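Local coordinates for melanin biosynthesis protein TyrA, putative (PDB 2IIZ) that binds heme b and probably acts as a dye-decolorizing (DyP-type) peroxidase, at residues Glu136-Leu147 and Met246-Met257. Numbering follows the deposited sequence.
Sequences ERGFRFMDSRDL and MPYGSLKEQGLM. With HEM (protoporphyrin IX containing Fe), chain C; EDO (1,2-ethanediol), chain D.
In this DyP-type peroxidase fold the end of the edge strand 130-139 meets the hairpin of strands 238-249 and 254-262, with P247 pushed against F139, F141 and L147. A single antiparallel bridge, G138 with Y248, joins the backbones, and one hydrogen bond crosses: F139 N to P247 O at 2.9 Å, the donor standing above the carbonyl plane. P247 CB lies over one face of the F139 ring, a CH-pi contact 4.0 Å from the centroid. With chi1 61° the F139 ring folds back toward the hairpin although its CB points away. P247 CG also meets F141 CB at 3.8 Å, and CB meets L147 CG. The selenomethionine M246 bends at its last torsion (57°), which lays CE against the F139-R140 peptide.

The DyP chain is built of two ferredoxin-like halves, and the loop after F139 carries the chain from the first into the heme-binding second. There D146 OD1 touches L256 CD1 at 3.3 Å, and both residues line the heme pocket, L256 CD2 packing on the porphyrin; H188 NE2 bonds to D146 OD1 and T148 OG1 to its OD2. Water 2 accepts from L147 N and donates weakly to D146 OD1 and G255 O. At the other end, water 1 bridges R137 O and G249 O, and E136 OE1 lies 3.7 Å from Y248 CD2, its carboxylate turned 72° from the ring.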
ATOM      1  N   GLU A 136       3.874  -2.439   7.298  1.00 36.61           N
ATOM      2  CA  GLU A 136       3.119  -1.240   6.909  1.00 37.14           C
ATOM      3  C   GLU A 136       3.855  -0.549   5.771  1.00 37.06           C
ATOM      4  O   GLU A 136       5.070  -0.715   5.627  1.00 36.84           O
ATOM      5  CB  GLU A 136       2.958  -0.271   8.088  1.00 37.76           C
ATOM      6  CG  GLU A 136       2.215  -0.834   9.312  1.00 39.63           C
ATOM      7  CD  GLU A 136       0.716  -1.068   9.088  1.00 44.76           C
ATOM      8  OE1 GLU A 136       0.186  -0.592   8.066  1.00 39.36           O
ATOM      9  OE2 GLU A 136       0.074  -1.729   9.947  1.00 46.96           O
ATOM     10  N   ARG A 137       3.113   0.222   4.975  1.00 36.90           N
ATOM     11  CA  ARG A 137       3.679   0.974   3.851  1.00 39.55           C
ATOM     12  C   ARG A 137       3.399   2.458   4.023  1.00 36.96           C
ATOM     13  O   ARG A 137       2.249   2.871   4.209  1.00 35.41           O
ATOM     14  CB  ARG A 137       3.130   0.437   2.511  1.00 42.34           C
ATOM     15  CG  ARG A 137       3.467  -1.062   2.348  1.00 51.33           C
ATOM     16  CD  ARG A 137       3.624  -1.603   0.908  1.00 54.37           C
ATOM     17  NE  ARG A 137       4.207  -2.953   0.975  1.00 58.35           N
ATOM     18  CZ  ARG A 137       4.557  -3.725  -0.060  1.00 58.07           C
ATOM     19  NH1 ARG A 137       4.401  -3.312  -1.326  1.00 51.33           N
ATOM     20  NH2 ARG A 137       5.076  -4.935   0.190  1.00 51.51           N
ATOM     21  N   GLY A 138       4.472   3.242   3.968  1.00 37.54           N
ATOM     22  CA  GLY A 138       4.420   4.693   4.109  1.00 35.20           C
ATOM     23  C   GLY A 138       4.354   5.362   2.749  1.00 33.79           C
ATOM     24  O   GLY A 138       4.775   4.792   1.720  1.00 34.26           O
ATOM     25  N   PHE A 139       3.826   6.578   2.730  1.00 30.44           N
ATOM     26  CA  PHE A 139       3.784   7.341   1.499  1.00 32.83           C
ATOM     27  C   PHE A 139       3.860   8.838   1.772  1.00 33.97           C
ATOM     28  O   PHE A 139       3.281   9.315   2.746  1.00 34.12           O
ATOM     29  CB  PHE A 139       2.519   7.012   0.737  1.00 33.89           C
ATOM     30  CG  PHE A 139       1.254   7.346   1.477  1.00 33.44           C
ATOM     31  CD1 PHE A 139       0.739   6.479   2.427  1.00 41.05           C
ATOM     32  CD2 PHE A 139       0.575   8.527   1.214  1.00 36.75           C
ATOM     33  CE1 PHE A 139      -0.436   6.781   3.113  1.00 42.93           C
ATOM     34  CE2 PHE A 139      -0.611   8.838   1.896  1.00 41.54           C
ATOM     35  CZ  PHE A 139      -1.112   7.961   2.844  1.00 40.83           C
ATOM     36  N   ARG A 140       4.580   9.559   0.916  1.00 34.22           N
ATOM     37  CA  ARG A 140       4.522  11.018   0.897  1.00 37.59           C
ATOM     38  C   ARG A 140       3.107  11.485   0.574  1.00 38.87           C
ATOM     39  O   ARG A 140       2.495  10.989  -0.366  1.00 40.20           O
ATOM     40  CB  ARG A 140       5.468  11.589  -0.148  1.00 36.69           C
ATOM     41  CG  ARG A 140       5.476  13.115  -0.191  1.00 44.02           C
ATOM     42  CD  ARG A 140       6.542  13.670  -1.126  1.00 44.35           C
ATOM     43  NE  ARG A 140       7.887  13.480  -0.589  1.00 42.59           N
ATOM     44  CZ  ARG A 140       9.018  13.813  -1.217  1.00 46.12           C
ATOM     45  NH1 ARG A 140       8.987  14.362  -2.423  1.00 41.86           N
ATOM     46  NH2 ARG A 140      10.197  13.597  -0.633  1.00 50.75           N
ATOM     47  N   PHE A 141       2.592  12.435   1.355  1.00 38.81           N
ATOM     48  CA  PHE A 141       1.264  12.976   1.106  1.00 37.87           C
ATOM     49  C   PHE A 141       1.427  14.429   0.665  1.00 38.32           C
ATOM     50  O   PHE A 141       1.919  15.271   1.413  1.00 35.98           O
ATOM     51  CB  PHE A 141       0.390  12.876   2.360  1.00 35.50           C
ATOM     52  CG  PHE A 141      -1.044  13.288   2.138  1.00 33.13           C
ATOM     53  CD1 PHE A 141      -1.876  12.543   1.312  1.00 32.01           C
ATOM     54  CD2 PHE A 141      -1.561  14.425   2.755  1.00 39.95           C
ATOM     55  CE1 PHE A 141      -3.178  12.909   1.106  1.00 32.92           C
ATOM     56  CE2 PHE A 141      -2.881  14.807   2.558  1.00 31.23           C
ATOM     57  CZ  PHE A 141      -3.693  14.045   1.728  1.00 32.38           C
HETATM   58  N   MSE A 142       1.010  14.712  -0.561  1.00 38.78           N
HETATM   59  CA  MSE A 142       1.110  16.070  -1.134  1.00 39.15           C
HETATM   60  C   MSE A 142       2.585  16.558  -1.102  1.00 37.69           C
HETATM   61  O   MSE A 142       3.470  15.768  -1.403  1.00 33.54           O
HETATM   62  CB  MSE A 142       0.124  17.016  -0.422  1.00 36.85           C
HETATM   63  CG  MSE A 142      -1.323  16.516  -0.459  1.00 43.03           C
HETATM   64 SE   MSE A 142      -2.015  16.042  -2.261  0.70 46.97          SE
HETATM   65  CE  MSE A 142      -1.458  14.449  -2.476  1.00 45.09           C
ATOM     66  N   ASP A 143       2.831  17.825  -0.745  1.00 37.02           N
ATOM     67  CA  ASP A 143       4.198  18.360  -0.609  1.00 38.33           C
ATOM     68  C   ASP A 143       4.751  18.084   0.777  1.00 36.92           C
ATOM     69  O   ASP A 143       4.915  18.993   1.598  1.00 36.08           O
ATOM     70  CB  ASP A 143       4.291  19.873  -0.942  1.00 39.56           C
ATOM     71  CG  ASP A 143       3.098  20.688  -0.447  1.00 43.43           C
ATOM     72  OD1 ASP A 143       2.002  20.110  -0.234  1.00 34.64           O
ATOM     73  OD2 ASP A 143       3.268  21.924  -0.284  1.00 45.16           O
ATOM     74  N   SER A 144       5.031  16.807   1.027  1.00 36.37           N
ATOM     75  CA  SER A 144       5.509  16.345   2.332  1.00 36.23           C
ATOM     76  C   SER A 144       4.632  16.783   3.509  1.00 36.69           C
ATOM     77  O   SER A 144       5.124  17.332   4.508  1.00 36.65           O
ATOM     78  CB  SER A 144       6.947  16.781   2.548  1.00 34.64           C
ATOM     79  OG  SER A 144       7.718  16.410   1.422  1.00 35.40           O
ATOM     80  N   ARG A 145       3.332  16.525   3.390  1.00 34.98           N
ATOM     81  CA  ARG A 145       2.401  16.828   4.467  1.00 37.02           C
ATOM     82  C   ARG A 145       1.983  15.536   5.230  1.00 37.98           C
ATOM     83  O   ARG A 145       1.972  14.410   4.693  1.00 37.29           O
ATOM     84  CB  ARG A 145       1.204  17.650   3.931  1.00 37.15           C
ATOM     85  CG  ARG A 145       1.626  18.699   2.861  1.00 42.65           C
ATOM     86  CD  ARG A 145       0.504  19.601   2.332  1.00 39.05           C
ATOM     87  NE  ARG A 145       0.318  20.724   3.239  1.00 52.89           N
ATOM     88  CZ  ARG A 145       0.632  22.003   3.024  1.00 41.87           C
ATOM     89  NH1 ARG A 145       1.176  22.436   1.909  1.00 41.36           N
ATOM     90  NH2 ARG A 145       0.387  22.870   3.983  1.00 40.06           N
ATOM     91  N   ASP A 146       1.660  15.725   6.502  1.00 37.31           N
ATOM     92  CA  ASP A 146       1.018  14.710   7.318  1.00 36.81           C
ATOM     93  C   ASP A 146      -0.418  14.735   6.873  1.00 35.72           C
ATOM     94  O   ASP A 146      -0.851  15.712   6.251  1.00 38.04           O
ATOM     95  CB  ASP A 146       1.145  15.083   8.802  1.00 36.87           C
ATOM     96  CG  ASP A 146       0.370  14.148   9.728  1.00 40.81           C
ATOM     97  OD1 ASP A 146       0.889  13.068  10.072  1.00 36.25           O
ATOM     98  OD2 ASP A 146      -0.762  14.512  10.117  1.00 42.08           O
ATOM     99  N   LEU A 147      -1.166  13.683   7.167  1.00 34.70           N
ATOM    100  CA  LEU A 147      -2.553  13.610   6.690  1.00 35.47           C
ATOM    101  C   LEU A 147      -3.457  14.663   7.343  1.00 35.66           C
ATOM    102  O   LEU A 147      -4.580  14.874   6.876  1.00 34.34           O
ATOM    103  CB  LEU A 147      -3.116  12.213   6.902  1.00 36.58           C
ATOM    104  CG  LEU A 147      -2.515  11.135   5.990  1.00 38.19           C
ATOM    105  CD1 LEU A 147      -2.716   9.794   6.612  1.00 43.46           C
ATOM    106  CD2 LEU A 147      -3.148  11.163   4.590  1.00 37.82           C
HETATM  107  N   MSE A 246       6.636   9.146   8.087  1.00 34.77           N
HETATM  108  CA  MSE A 246       5.823   9.259   6.876  1.00 32.36           C
HETATM  109  C   MSE A 246       4.370   8.907   7.160  1.00 33.22           C
HETATM  110  O   MSE A 246       4.108   8.149   8.080  1.00 35.00           O
HETATM  111  CB  MSE A 246       6.362   8.322   5.828  1.00 30.91           C
HETATM  112  CG  MSE A 246       7.795   8.657   5.476  1.00 36.42           C
HETATM  113 SE   MSE A 246       8.474   7.869   3.918  0.70 38.96          SE
HETATM  114  CE  MSE A 246       7.178   8.522   2.622  1.00 42.46           C
ATOM    115  N   PRO A 247       3.408   9.462   6.377  1.00 33.30           N
ATOM    116  CA  PRO A 247       2.032   8.979   6.475  1.00 35.95           C
ATOM    117  C   PRO A 247       1.988   7.495   6.168  1.00 37.18           C
ATOM    118  O   PRO A 247       2.886   7.008   5.490  1.00 36.16           O
ATOM    119  CB  PRO A 247       1.300   9.756   5.357  1.00 36.06           C
ATOM    120  CG  PRO A 247       2.104  10.993   5.202  1.00 34.93           C
ATOM    121  CD  PRO A 247       3.523  10.550   5.396  1.00 31.79           C
ATOM    122  N   TYR A 248       0.959   6.796   6.653  1.00 37.73           N
ATOM    123  CA  TYR A 248       0.795   5.367   6.391  1.00 39.14           C
ATOM    124  C   TYR A 248      -0.657   4.958   6.471  1.00 41.49           C
ATOM    125  O   TYR A 248      -1.505   5.688   7.008  1.00 42.27           O
ATOM    126  CB  TYR A 248       1.552   4.532   7.426  1.00 39.75           C
ATOM    127  CG  TYR A 248       0.707   4.224   8.632  1.00 37.20           C
ATOM    128  CD1 TYR A 248       0.606   5.132   9.696  1.00 44.67           C
ATOM    129  CD2 TYR A 248      -0.003   3.039   8.715  1.00 44.05           C
ATOM    130  CE1 TYR A 248      -0.177   4.848  10.804  1.00 36.65           C
ATOM    131  CE2 TYR A 248      -0.784   2.754   9.816  1.00 43.52           C
ATOM    132  CZ  TYR A 248      -0.866   3.663  10.856  1.00 37.58           C
ATOM    133  OH  TYR A 248      -1.652   3.358  11.940  1.00 40.88           O
ATOM    134  N   GLY A 249      -0.934   3.771   5.936  1.00 42.54           N
ATOM    135  CA  GLY A 249      -2.188   3.083   6.211  1.00 43.06           C
ATOM    136  C   GLY A 249      -3.228   3.198   5.121  1.00 43.08           C
ATOM    137  O   GLY A 249      -2.904   3.276   3.938  1.00 42.56           O
ATOM    138  N   SER A 250      -4.494   3.213   5.543  1.00 43.27           N
ATOM    139  CA  SER A 250      -5.624   2.957   4.663  1.00 39.90           C
ATOM    140  C   SER A 250      -6.911   3.288   5.400  1.00 37.64           C
ATOM    141  O   SER A 250      -6.868   3.816   6.505  1.00 36.40           O
ATOM    142  CB  SER A 250      -5.650   1.484   4.305  1.00 41.43           C
ATOM    143  OG  SER A 250      -6.302   0.764   5.335  1.00 45.48           O
ATOM    144  N   LEU A 251      -8.053   2.975   4.801  1.00 36.96           N
ATOM    145  CA  LEU A 251      -9.329   3.385   5.387  1.00 38.37           C
ATOM    146  C   LEU A 251      -9.507   2.795   6.780  1.00 40.71           C
ATOM    147  O   LEU A 251      -9.802   3.532   7.703  1.00 43.00           O
ATOM    148  CB  LEU A 251     -10.537   3.031   4.495  1.00 38.45           C
ATOM    149  CG  LEU A 251     -10.745   3.772   3.156  1.00 38.28           C
ATOM    150  CD1 LEU A 251     -12.059   3.369   2.510  1.00 40.48           C
ATOM    151  CD2 LEU A 251     -10.720   5.281   3.323  1.00 40.94           C
ATOM    152  N   LYS A 252      -9.330   1.480   6.932  1.00 41.45           N
ATOM    153  CA  LYS A 252      -9.385   0.824   8.264  1.00 42.04           C
ATOM    154  C   LYS A 252      -8.618   1.603   9.349  1.00 38.65           C
ATOM    155  O   LYS A 252      -9.123   1.820  10.460  1.00 37.36           O
ATOM    156  CB  LYS A 252      -8.811  -0.599   8.191  1.00 42.96           C
ATOM    157  CG  LYS A 252      -9.769  -1.639   7.581  1.00 51.49           C
ATOM    158  N   GLU A 253      -7.402   2.024   9.018  1.00 36.45           N
ATOM    159  CA  GLU A 253      -6.545   2.743   9.978  1.00 35.73           C
ATOM    160  C   GLU A 253      -5.444   3.498   9.234  1.00 34.97           C
ATOM    161  O   GLU A 253      -4.837   2.973   8.283  1.00 33.40           O
ATOM    162  CB  GLU A 253      -5.959   1.715  10.968  1.00 37.18           C
ATOM    163  CG  GLU A 253      -4.837   2.166  11.897  1.00 37.31           C
ATOM    164  CD  GLU A 253      -4.152   0.966  12.573  1.00 33.59           C
ATOM    165  OE1 GLU A 253      -4.815   0.254  13.346  1.00 32.95           O
ATOM    166  OE2 GLU A 253      -2.950   0.735  12.330  1.00 32.26           O
ATOM    167  N   GLN A 254      -5.196   4.734   9.668  1.00 34.34           N
ATOM    168  CA  GLN A 254      -4.266   5.616   8.986  1.00 32.59           C
ATOM    169  C   GLN A 254      -3.755   6.754   9.862  1.00 32.57           C
ATOM    170  O   GLN A 254      -4.483   7.317  10.687  1.00 35.11           O
ATOM    171  CB  GLN A 254      -4.931   6.205   7.758  1.00 32.96           C
ATOM    172  CG  GLN A 254      -6.026   7.229   8.034  1.00 31.13           C
ATOM    173  CD  GLN A 254      -6.757   7.574   6.756  1.00 31.77           C
ATOM    174  OE1 GLN A 254      -6.211   8.224   5.890  1.00 27.64           O
ATOM    175  NE2 GLN A 254      -7.987   7.137   6.638  1.00 26.35           N
ATOM    176  N   GLY A 255      -2.498   7.100   9.681  1.00 31.54           N
ATOM    177  CA  GLY A 255      -1.917   8.182  10.465  1.00 34.62           C
ATOM    178  C   GLY A 255      -0.482   8.389  10.064  1.00 34.72           C
ATOM    179  O   GLY A 255      -0.184   8.366   8.886  1.00 31.19           O
ATOM    180  N   LEU A 256       0.368   8.592  11.072  1.00 35.71           N
ATOM    181  CA  LEU A 256       1.778   8.843  10.915  1.00 36.32           C
ATOM    182  C   LEU A 256       2.590   7.700  11.495  1.00 37.56           C
ATOM    183  O   LEU A 256       2.351   7.246  12.626  1.00 38.20           O
ATOM    184  CB  LEU A 256       2.199  10.130  11.657  1.00 36.82           C
ATOM    185  CG  LEU A 256       3.615  10.616  11.338  1.00 35.27           C
ATOM    186  CD1 LEU A 256       3.633  11.165   9.947  1.00 39.80           C
ATOM    187  CD2 LEU A 256       4.147  11.664  12.309  1.00 42.71           C
HETATM  188  N   MSE A 257       3.566   7.240  10.719  1.00 37.36           N
HETATM  189  CA  MSE A 257       4.537   6.311  11.231  1.00 36.39           C
HETATM  190  C   MSE A 257       5.666   7.159  11.726  1.00 37.19           C
HETATM  191  O   MSE A 257       6.581   7.527  10.964  1.00 34.96           O
HETATM  192  CB  MSE A 257       5.023   5.357  10.171  1.00 37.62           C
HETATM  193  CG  MSE A 257       5.955   4.255  10.714  1.00 38.54           C
HETATM  194 SE   MSE A 257       5.148   3.041  11.968  0.70 36.75          SE
HETATM  195  CE  MSE A 257       3.835   2.298  10.858  1.00 37.94           C
TER
HETATM  196  CHA HEM C 400       7.454  19.379  14.418  1.00 32.19           C
HETATM  197  CHB HEM C 400       3.643  16.706  13.180  1.00 28.51           C
HETATM  198  CHC HEM C 400       4.723  13.482  16.544  1.00 30.85           C
HETATM  199  CHD HEM C 400       8.816  15.822  17.424  1.00 30.50           C
HETATM  200  C1A HEM C 400       6.303  18.951  13.810  1.00 37.29           C
HETATM  201  C2A HEM C 400       5.571  19.681  12.796  1.00 29.86           C
HETATM  202  C3A HEM C 400       4.513  18.920  12.463  1.00 30.40           C
HETATM  203  C4A HEM C 400       4.560  17.713  13.245  1.00 28.44           C
HETATM  204  CMA HEM C 400       3.415  19.236  11.435  1.00 30.12           C
HETATM  205  CAA HEM C 400       5.964  21.067  12.230  1.00 33.95           C
HETATM  206  CBA HEM C 400       6.870  20.947  10.988  1.00 34.73           C
HETATM  207  CGA HEM C 400       8.294  20.618  11.379  1.00 34.44           C
HETATM  208  O1A HEM C 400       8.745  19.454  11.170  1.00 25.83           O
HETATM  209  O2A HEM C 400       9.002  21.521  11.905  1.00 35.77           O
HETATM  210  C1B HEM C 400       3.603  15.619  13.995  1.00 21.14           C
HETATM  211  C2B HEM C 400       2.571  14.605  13.968  1.00 25.79           C
HETATM  212  C3B HEM C 400       2.876  13.703  14.909  1.00 28.26           C
HETATM  213  C4B HEM C 400       4.100  14.134  15.539  1.00 27.03           C
HETATM  214  CMB HEM C 400       1.372  14.639  12.992  1.00 34.93           C
HETATM  215  CAB HEM C 400       2.137  12.421  15.321  1.00 30.78           C
HETATM  216  CBB HEM C 400       0.813  12.355  15.287  1.00 39.88           C
HETATM  217  C1C HEM C 400       5.913  13.860  17.082  1.00 28.02           C
HETATM  218  C2C HEM C 400       6.563  13.172  18.166  1.00 30.05           C
HETATM  219  C3C HEM C 400       7.705  13.817  18.420  1.00 30.86           C
HETATM  220  C4C HEM C 400       7.793  14.924  17.488  1.00 24.42           C
HETATM  221  CMC HEM C 400       5.965  11.931  18.847  1.00 32.43           C
HETATM  222  CAC HEM C 400       8.775  13.502  19.483  1.00 35.17           C
HETATM  223  CBC HEM C 400       8.697  12.497  20.367  1.00 37.61           C
HETATM  224  C1D HEM C 400       8.846  16.974  16.688  1.00 31.64           C
HETATM  225  C2D HEM C 400       9.958  17.887  16.656  1.00 32.26           C
HETATM  226  C3D HEM C 400       9.532  19.001  15.717  1.00 36.95           C
HETATM  227  C4D HEM C 400       8.208  18.639  15.283  1.00 36.39           C
HETATM  228  CMD HEM C 400      11.289  17.755  17.426  1.00 36.77           C
HETATM  229  CAD HEM C 400      10.320  20.256  15.308  1.00 36.72           C
HETATM  230  CBD HEM C 400       9.869  21.397  16.205  1.00 36.79           C
HETATM  231  CGD HEM C 400      10.775  22.601  16.104  1.00 39.04           C
HETATM  232  O1D HEM C 400      10.348  23.616  15.472  1.00 41.41           O
HETATM  233  O2D HEM C 400      11.906  22.537  16.653  1.00 26.96           O
HETATM  234  NA  HEM C 400       5.664  17.752  14.068  1.00 23.70           N
HETATM  235  NB  HEM C 400       4.530  15.304  14.966  1.00 29.20           N
HETATM  236  NC  HEM C 400       6.680  14.927  16.675  1.00 24.03           N
HETATM  237  ND  HEM C 400       7.837  17.444  15.870  1.00 34.86           N
HETATM  238 FE   HEM C 400       6.049  16.458  15.520  1.00 31.37          FE
HETATM  239  C1  EDO D 401      11.340  12.653  -4.467  1.00 59.58           C
HETATM  240  O1  EDO D 401      11.969  13.656  -3.676  1.00 55.86           O
HETATM  241  C2  EDO D 401      11.318  13.096  -5.925  1.00 60.40           C
HETATM  242  O2  EDO D 401      11.076  11.969  -6.778  1.00 58.34           O
HETATM  243  O   HOH W   1      -0.344   3.147   2.713  1.00 31.41           O
HETATM  244  O   HOH W   2      -0.030  11.412   8.240  1.00 20.58           O